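Local coordinates for methyltransferase-like protein (Saccharopolyspora spinosa, PDB 4PNE), which catalyses a [4+2] cycloaddition in spinosyn biosynthesis, using a fold of the SAM-dependent methyltransferase type that holds S-adenosyl-L-homocysteine in the crystal, at residues 95-100 against 117-122; 106-111 against 144-149. One frame throughout, in Å; residues are numbered along the deposited sequence.

Interaction 1: residues 95-100 against 117-122. With SAH (S-adenosyl-L-homocysteine), chain C.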
loop_
_atom_site.group_PDB
_atom_site.type_symbol
_atom_site.label_atom_id
_atom_site.label_comp_id
_atom_site.label_asym_id
_atom_site.label_seq_id
_atom_site.Cartn_x
_atom_site.Cartn_y
_atom_site.Cartn_z
ATOM N N ARG A 95 -11.263 -7.826 -13.451
ATOM C CA ARG A 95 -9.874 -7.449 -13.620
ATOM C C ARG A 95 -9.600 -6.341 -12.620
ATOM O O ARG A 95 -10.355 -5.378 -12.559
ATOM C CB ARG A 95 -9.569 -6.983 -15.056
ATOM C CG ARG A 95 -8.086 -7.014 -15.371
ATOM C CD ARG A 95 -7.760 -6.488 -16.751
ATOM N NE ARG A 95 -6.322 -6.321 -16.878
ATOM C CZ ARG A 95 -5.734 -5.614 -17.842
ATOM N NH1 ARG A 95 -4.412 -5.502 -17.861
ATOM N NH2 ARG A 95 -6.468 -5.017 -18.775
ATOM N N LEU A 96 -8.536 -6.491 -11.838
ATOM C CA LEU A 96 -8.185 -5.590 -10.757
ATOM C C LEU A 96 -6.756 -5.052 -10.935
ATOM O O LEU A 96 -5.844 -5.847 -11.207
ATOM C CB LEU A 96 -8.320 -6.324 -9.417
ATOM C CG LEU A 96 -8.202 -5.457 -8.175
ATOM C CD1 LEU A 96 -9.179 -5.922 -7.115
ATOM C CD2 LEU A 96 -6.797 -5.526 -7.682
ATOM N N LEU A 97 -6.560 -3.737 -10.821
ATOM C CA LEU A 97 -5.226 -3.137 -10.841
ATOM C C LEU A 97 -4.745 -2.894 -9.408
ATOM O O LEU A 97 -5.367 -2.127 -8.678
ATOM C CB LEU A 97 -5.242 -1.820 -11.619
ATOM C CG LEU A 97 -3.941 -1.040 -11.773
ATOM C CD1 LEU A 97 -2.974 -1.805 -12.614
ATOM C CD2 LEU A 97 -4.225 0.348 -12.321
ATOM N N ASP A 98 -3.659 -3.544 -9.026
ATOM C CA ASP A 98 -3.023 -3.389 -7.721
ATOM C C ASP A 98 -1.899 -2.333 -7.860
ATOM O O ASP A 98 -0.808 -2.607 -8.347
ATOM C CB ASP A 98 -2.537 -4.797 -7.249
ATOM C CG ASP A 98 -1.918 -4.796 -5.861
ATOM O OD1 ASP A 98 -1.982 -3.772 -5.172
ATOM O OD2 ASP A 98 -1.353 -5.853 -5.484
ATOM N N VAL A 99 -2.210 -1.111 -7.473
ATOM C CA VAL A 99 -1.371 0.051 -7.708
ATOM C C VAL A 99 -0.341 0.140 -6.592
ATOM O O VAL A 99 -0.681 0.454 -5.464
ATOM C CB VAL A 99 -2.181 1.322 -7.748
ATOM C CG1 VAL A 99 -1.244 2.532 -7.960
ATOM C CG2 VAL A 99 -3.206 1.244 -8.846
ATOM N N GLY A 100 0.895 -0.212 -6.884
ATOM C CA GLY A 100 1.908 -0.287 -5.850
ATOM C C GLY A 100 1.829 -1.596 -5.090
ATOM O O GLY A 100 1.534 -1.613 -3.905
ATOM N N GLN A 117 -8.492 -11.676 -12.253
ATOM C CA GLN A 117 -7.215 -11.342 -12.855
ATOM C C GLN A 117 -6.690 -10.063 -12.209
ATOM O O GLN A 117 -7.353 -9.022 -12.244
ATOM C CB GLN A 117 -7.335 -11.184 -14.370
ATOM C CG GLN A 117 -7.392 -12.512 -15.139
ATOM C CD GLN A 117 -8.800 -13.079 -15.210
ATOM O OE1 GLN A 117 -9.587 -12.687 -16.057
ATOM N NE2 GLN A 117 -9.121 -14.005 -14.314
ATOM N N ILE A 118 -5.532 -10.165 -11.556
ATOM C CA ILE A 118 -4.884 -9.028 -10.930
ATOM C C ILE A 118 -3.650 -8.665 -11.716
ATOM O O ILE A 118 -2.804 -9.525 -11.986
ATOM C CB ILE A 118 -4.493 -9.319 -9.494
ATOM C CG1 ILE A 118 -5.703 -9.771 -8.681
ATOM C CG2 ILE A 118 -3.904 -8.059 -8.879
ATOM C CD1 ILE A 118 -5.374 -10.198 -7.232
ATOM N N THR A 119 -3.591 -7.399 -12.099
ATOM C CA THR A 119 -2.423 -6.759 -12.674
ATOM C C THR A 119 -1.782 -5.980 -11.532
ATOM O O THR A 119 -2.339 -4.994 -11.109
ATOM C CB THR A 119 -2.803 -5.815 -13.835
ATOM O OG1 THR A 119 -3.476 -6.566 -14.878
ATOM C CG2 THR A 119 -1.578 -5.118 -14.411
ATOM N N GLY A 120 -0.606 -6.391 -11.051
ATOM C CA GLY A 120 0.093 -5.687 -9.983
ATOM C C GLY A 120 1.205 -4.849 -10.534
ATOM O O GLY A 120 2.018 -5.364 -11.297
ATOM N N ILE A 121 1.268 -3.575 -10.190
ATOM C CA ILE A 121 2.321 -2.706 -10.661
ATOM C C ILE A 121 3.125 -2.113 -9.510
ATOM O O ILE A 121 2.589 -1.807 -8.451
ATOM C CB ILE A 121 1.793 -1.561 -11.540
ATOM C CG1 ILE A 121 0.810 -0.665 -10.784
ATOM C CG2 ILE A 121 1.099 -2.134 -12.757
ATOM C CD1 ILE A 121 0.448 0.629 -11.536
ATOM N N THR A 122 4.428 -2.004 -9.725
ATOM C CA THR A 122 5.312 -1.393 -8.760
ATOM C C THR A 122 6.455 -0.721 -9.510
ATOM O O THR A 122 6.705 -1.055 -10.654
ATOM C CB THR A 122 5.855 -2.408 -7.767
ATOM O OG1 THR A 122 6.857 -1.771 -6.956
ATOM C CG2 THR A 122 6.454 -3.620 -8.489
HETATM N N SAH C . 0.356 -2.516 -1.656
HETATM C CA SAH C . 1.520 -3.273 -1.184
HETATM C CB SAH C . 2.792 -2.443 -1.038
HETATM C CG SAH C . 2.703 -1.096 -0.365
HETATM S SD SAH C . 4.341 -0.386 -0.140
HETATM C C SAH C . 1.181 -3.940 0.121
HETATM O O SAH C . 1.884 -4.845 0.533
HETATM O OXT SAH C . 0.145 -3.624 0.712
HETATM C "C5'" SAH C . 4.229 0.879 -1.432
HETATM C "C4'" SAH C . 4.280 0.321 -2.847
HETATM O "O4'" SAH C . 3.958 1.349 -3.775
HETATM C "C3'" SAH C . 5.646 -0.192 -3.266
HETATM O "O3'" SAH C . 5.416 -1.439 -3.894
HETATM C "C2'" SAH C . 6.152 0.864 -4.235
HETATM O "O2'" SAH C . 7.102 0.442 -5.213
HETATM C "C1'" SAH C . 4.840 1.327 -4.866
HETATM N N9 SAH C . 4.960 2.637 -5.533
HETATM C C8 SAH C . 5.483 3.807 -5.089
HETATM N N7 SAH C . 5.419 4.737 -6.068
HETATM C C5 SAH C . 4.866 4.151 -7.149
HETATM C C6 SAH C . 4.578 4.603 -8.420
HETATM N N6 SAH C . 4.823 5.853 -8.784
HETATM N N1 SAH C . 3.993 3.766 -9.300
HETATM C C2 SAH C . 3.701 2.461 -8.961
HETATM N N3 SAH C . 4.025 1.988 -7.722
HETATM C C4 SAH C . 4.572 2.837 -6.824
#
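Strands 95-99 and 117-122 run parallel, their axes 4.6 Å apart at the closest and 18° from exact alignment, and the bonds pass back and forth between them: Leu96 N to Gln117 O, Thr119 N to Leu96 O, Asp98 N to Thr119 O, and Ile121 N to Asp98 O. The last of the series, Gly100 N to Ile121 O, is short but bent to 126° and weak.

On one face, Leu97, with CG anti to the backbone N (chi1 -179°) and chi2 turned to bring CD1 towards the neighbouring strand, sets that methyl 4.0 Å from Thr119 CG2 and 4.1 Å from Ile121 CG2. The other branch of Thr119, OG1, lies at the edge of the Arg95 guanidinium, near its plane; NE and NH1 both give it weak bonds, NH1 at 3.3 Å.

These are the two strands of a right-handed beta-alpha-beta unit, joined through helix 105-113, as in the nucleotide-binding half of Rossmann-like methyltransferases. The opposite face looks towards that helix. Here Ile118 CG2 touches both Leu96 CD2 (4.0 Å) and Asp98 CB (3.9 Å), while Gly120 adds no side chain next to Asp98.

Both segments reach S-adenosyl-L-homocysteine at their C-terminal ends. Just past strand 95-99, Gly100 O accepts a bond from the ligand amino N at 2.7 Å; at the end of strand 117-122, Thr122 OG1, which is also bonded to Ser124 N, accepts one from ribose O2' at 2.8 Å.

Interaction 2: residues 106-111 against 144-149. With SAH (S-adenosyl-L-homocysteine), chain C.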
loop_
_atom_site.group_PDB
_atom_site.type_symbol
_atom_site.label_atom_id
_atom_site.label_comp_id
_atom_site.label_asym_id
_atom_site.label_seq_id
_atom_site.Cartn_x
_atom_site.Cartn_y
_atom_site.Cartn_z
ATOM N N PRO A 106 -0.236 -9.481 -0.854
ATOM C CA PRO A 106 -1.672 -9.300 -0.739
ATOM C C PRO A 106 -2.419 -9.744 -2.009
ATOM O O PRO A 106 -3.473 -10.360 -1.904
ATOM C CB PRO A 106 -1.799 -7.792 -0.496
ATOM C CG PRO A 106 -0.517 -7.401 0.145
ATOM C CD PRO A 106 0.478 -8.215 -0.645
ATOM N N ALA A 107 -1.889 -9.437 -3.185
ATOM C CA ALA A 107 -2.527 -9.884 -4.422
ATOM C C ALA A 107 -2.629 -11.407 -4.475
ATOM O O ALA A 107 -3.639 -11.952 -4.870
ATOM C CB ALA A 107 -1.786 -9.381 -5.616
ATOM N N LEU A 108 -1.556 -12.092 -4.104
ATOM C CA LEU A 108 -1.552 -13.537 -4.150
ATOM C C LEU A 108 -2.449 -14.132 -3.096
ATOM O O LEU A 108 -3.015 -15.188 -3.309
ATOM C CB LEU A 108 -0.112 -14.070 -4.000
ATOM C CG LEU A 108 0.733 -13.764 -5.228
ATOM C CD1 LEU A 108 2.218 -13.867 -4.950
ATOM C CD2 LEU A 108 0.351 -14.661 -6.396
ATOM N N ARG A 109 -2.607 -13.458 -1.958
ATOM C CA ARG A 109 -3.538 -13.937 -0.943
ATOM C C ARG A 109 -4.969 -13.960 -1.466
ATOM O O ARG A 109 -5.721 -14.943 -1.268
ATOM C CB ARG A 109 -3.456 -13.065 0.317
ATOM C CG ARG A 109 -4.474 -13.425 1.389
ATOM C CD ARG A 109 -4.216 -12.643 2.680
ATOM N NE ARG A 109 -5.270 -12.937 3.627
ATOM C CZ ARG A 109 -5.282 -14.018 4.399
ATOM N NH1 ARG A 109 -4.255 -14.871 4.387
ATOM N NH2 ARG A 109 -6.295 -14.213 5.228
ATOM N N VAL A 110 -5.339 -12.888 -2.132
ATOM C CA VAL A 110 -6.685 -12.726 -2.678
ATOM C C VAL A 110 -6.883 -13.651 -3.881
ATOM O O VAL A 110 -7.931 -14.247 -4.016
ATOM C CB VAL A 110 -6.941 -11.244 -3.051
ATOM C CG1 VAL A 110 -8.283 -11.069 -3.738
ATOM C CG2 VAL A 110 -6.933 -10.387 -1.834
ATOM N N ALA A 111 -5.845 -13.813 -4.702
ATOM C CA ALA A 111 -5.945 -14.640 -5.890
ATOM C C ALA A 111 -6.095 -16.115 -5.528
ATOM O O ALA A 111 -6.604 -16.896 -6.318
ATOM C CB ALA A 111 -4.751 -14.440 -6.770
ATOM N N VAL A 144 -2.547 -13.819 -11.552
ATOM C CA VAL A 144 -1.856 -12.605 -11.158
ATOM C C VAL A 144 -0.608 -12.430 -11.988
ATOM O O VAL A 144 0.162 -13.387 -12.151
ATOM C CB VAL A 144 -1.481 -12.647 -9.651
ATOM C CG1 VAL A 144 -1.031 -11.287 -9.175
ATOM C CG2 VAL A 144 -2.658 -13.140 -8.823
ATOM N N ASP A 145 -0.393 -11.229 -12.505
ATOM C CA ASP A 145 0.891 -10.892 -13.109
ATOM C C ASP A 145 1.364 -9.513 -12.644
ATOM O O ASP A 145 0.595 -8.646 -12.198
ATOM C CB ASP A 145 0.826 -10.943 -14.626
ATOM C CG ASP A 145 0.112 -9.784 -15.195
ATOM O OD1 ASP A 145 -1.022 -9.529 -14.745
ATOM O OD2 ASP A 145 0.680 -9.124 -16.089
ATOM N N PHE A 146 2.669 -9.332 -12.728
ATOM C CA PHE A 146 3.342 -8.194 -12.164
ATOM C C PHE A 146 4.216 -7.519 -13.175
ATOM O O PHE A 146 4.882 -8.194 -13.962
ATOM C CB PHE A 146 4.183 -8.645 -10.980
ATOM C CG PHE A 146 3.388 -9.298 -9.915
ATOM C CD1 PHE A 146 2.664 -8.542 -9.012
ATOM C CD2 PHE A 146 3.319 -10.679 -9.814
ATOM C CE1 PHE A 146 1.916 -9.137 -8.039
ATOM C CE2 PHE A 146 2.564 -11.265 -8.829
ATOM C CZ PHE A 146 1.866 -10.490 -7.937
ATOM N N SER A 147 4.229 -6.189 -13.126
ATOM C CA SER A 147 5.043 -5.381 -13.999
ATOM C C SER A 147 5.581 -4.126 -13.357
ATOM O O SER A 147 5.024 -3.613 -12.367
ATOM C CB SER A 147 4.261 -5.000 -15.259
ATOM O OG SER A 147 3.074 -4.338 -14.931
ATOM N N CYS A 148 6.662 -3.625 -13.936
ATOM C CA CYS A 148 7.285 -2.394 -13.495
ATOM C C CYS A 148 6.676 -1.234 -14.253
ATOM O O CYS A 148 7.071 -0.952 -15.383
ATOM C CB CYS A 148 8.793 -2.427 -13.726
ATOM S SG CYS A 148 9.679 -1.102 -12.879
ATOM N N VAL A 149 5.746 -0.560 -13.587
ATOM C CA VAL A 149 4.894 0.454 -14.175
ATOM C C VAL A 149 4.734 1.582 -13.165
ATOM O O VAL A 149 4.508 1.333 -11.978
ATOM C CB VAL A 149 3.507 -0.125 -14.556
ATOM C CG1 VAL A 149 2.515 0.968 -14.945
ATOM C CG2 VAL A 149 3.633 -1.136 -15.663
HETATM N N SAH C . 0.356 -2.516 -1.656
HETATM C CA SAH C . 1.520 -3.273 -1.184
HETATM C CB SAH C . 2.792 -2.443 -1.038
HETATM C CG SAH C . 2.703 -1.096 -0.365
HETATM S SD SAH C . 4.341 -0.386 -0.140
HETATM C C SAH C . 1.181 -3.940 0.121
HETATM O O SAH C . 1.884 -4.845 0.533
HETATM O OXT SAH C . 0.145 -3.624 0.712
HETATM C "C5'" SAH C . 4.229 0.879 -1.432
HETATM C "C4'" SAH C . 4.280 0.321 -2.847
HETATM O "O4'" SAH C . 3.958 1.349 -3.775
HETATM C "C3'" SAH C . 5.646 -0.192 -3.266
HETATM O "O3'" SAH C . 5.416 -1.439 -3.894
HETATM C "C2'" SAH C . 6.152 0.864 -4.235
HETATM O "O2'" SAH C . 7.102 0.442 -5.213
HETATM C "C1'" SAH C . 4.840 1.327 -4.866
HETATM N N9 SAH C . 4.960 2.637 -5.533
HETATM C C8 SAH C . 5.483 3.807 -5.089
HETATM N N7 SAH C . 5.419 4.737 -6.068
HETATM C C5 SAH C . 4.866 4.151 -7.149
HETATM C C6 SAH C . 4.578 4.603 -8.420
HETATM N N6 SAH C . 4.823 5.853 -8.784
HETATM N N1 SAH C . 3.993 3.766 -9.300
HETATM C C2 SAH C . 3.701 2.461 -8.961
HETATM N N3 SAH C . 4.025 1.988 -7.722
HETATM C C4 SAH C . 4.572 2.837 -6.824
#
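Val144, at the start of strand 144-148, pushes its two methyls against helix 105-113, and each branch finds a different part of it. CG2 faces Ala111 CB, modelled at 3.2 Å, shorter than usual and so to be read with caution. CG1 lies 4.1 Å from Ala107 CB, one helical turn earlier. With CG1 anti to the backbone N (chi1 -168°), the valine spreads its fork over these two alanines, whose small side chains let the helix settle close to the strand. Leu108 reaches the same valine from the flank, its CD2 4.2 Å from Val144 CG2, and completes the close-packed part.

The axes of helix and strand, nearly antiparallel at 164°, approach to 9.5 Å, normal alpha/beta packing. Beyond Val144 the contact is looser, resting on the partly exposed Phe146. Leu108 CG meets its ring at the edge, 4.4 Å from CZ, and Ala107 CB comes equally near to CE1 from an oblique direction. Ala131 of helix 125-138 and Cys101 also touch Phe146. Asp145 and Cys148, by contrast, are exposed, and Arg109 leans from the helix the other way to form a salt bridge with Asp82.

The N-terminal end of 106-111 and the C-terminal end of 144-149 both meet the ligand: Pro106 CG is 3.5 Å from the carboxylate O of S-adenosyl-L-homocysteine, and Val149 O is 3.3 Å from adenine C2. A helix laid on the parallel part of a mixed sheet, entered through a loop with Gly100, Gly102 and Gly104 consistent with the GxGxG motif, fits a Rossmann-like methyltransferase fold, whose strand order 3-2-1-4-5-7-6 this chain has.

Overall arrangement
The centres of interactions 1 and 2 are about 6 Å apart, and their segments alternate along the chain: strand 95-99, helix 105-113, strand 117-122, then strand 144-148. In the seven-stranded mixed sheet, strand 117-122 lies between the other two, so it takes part in interaction 1 while also bonding to the edge strand of interaction 2, probably through Gly120 N to Asp145 O and Gly120 O to Ser147 N. Helix 105-113 packs on this end of the sheet, where Ala107 also touches Asp98 and Ile118. A helix layer over neighbouring parallel strands thus links the two contacts, helix 125-138 intervening before strand 144-148, and both reach S-adenosyl-L-homocysteine, whose pocket they share.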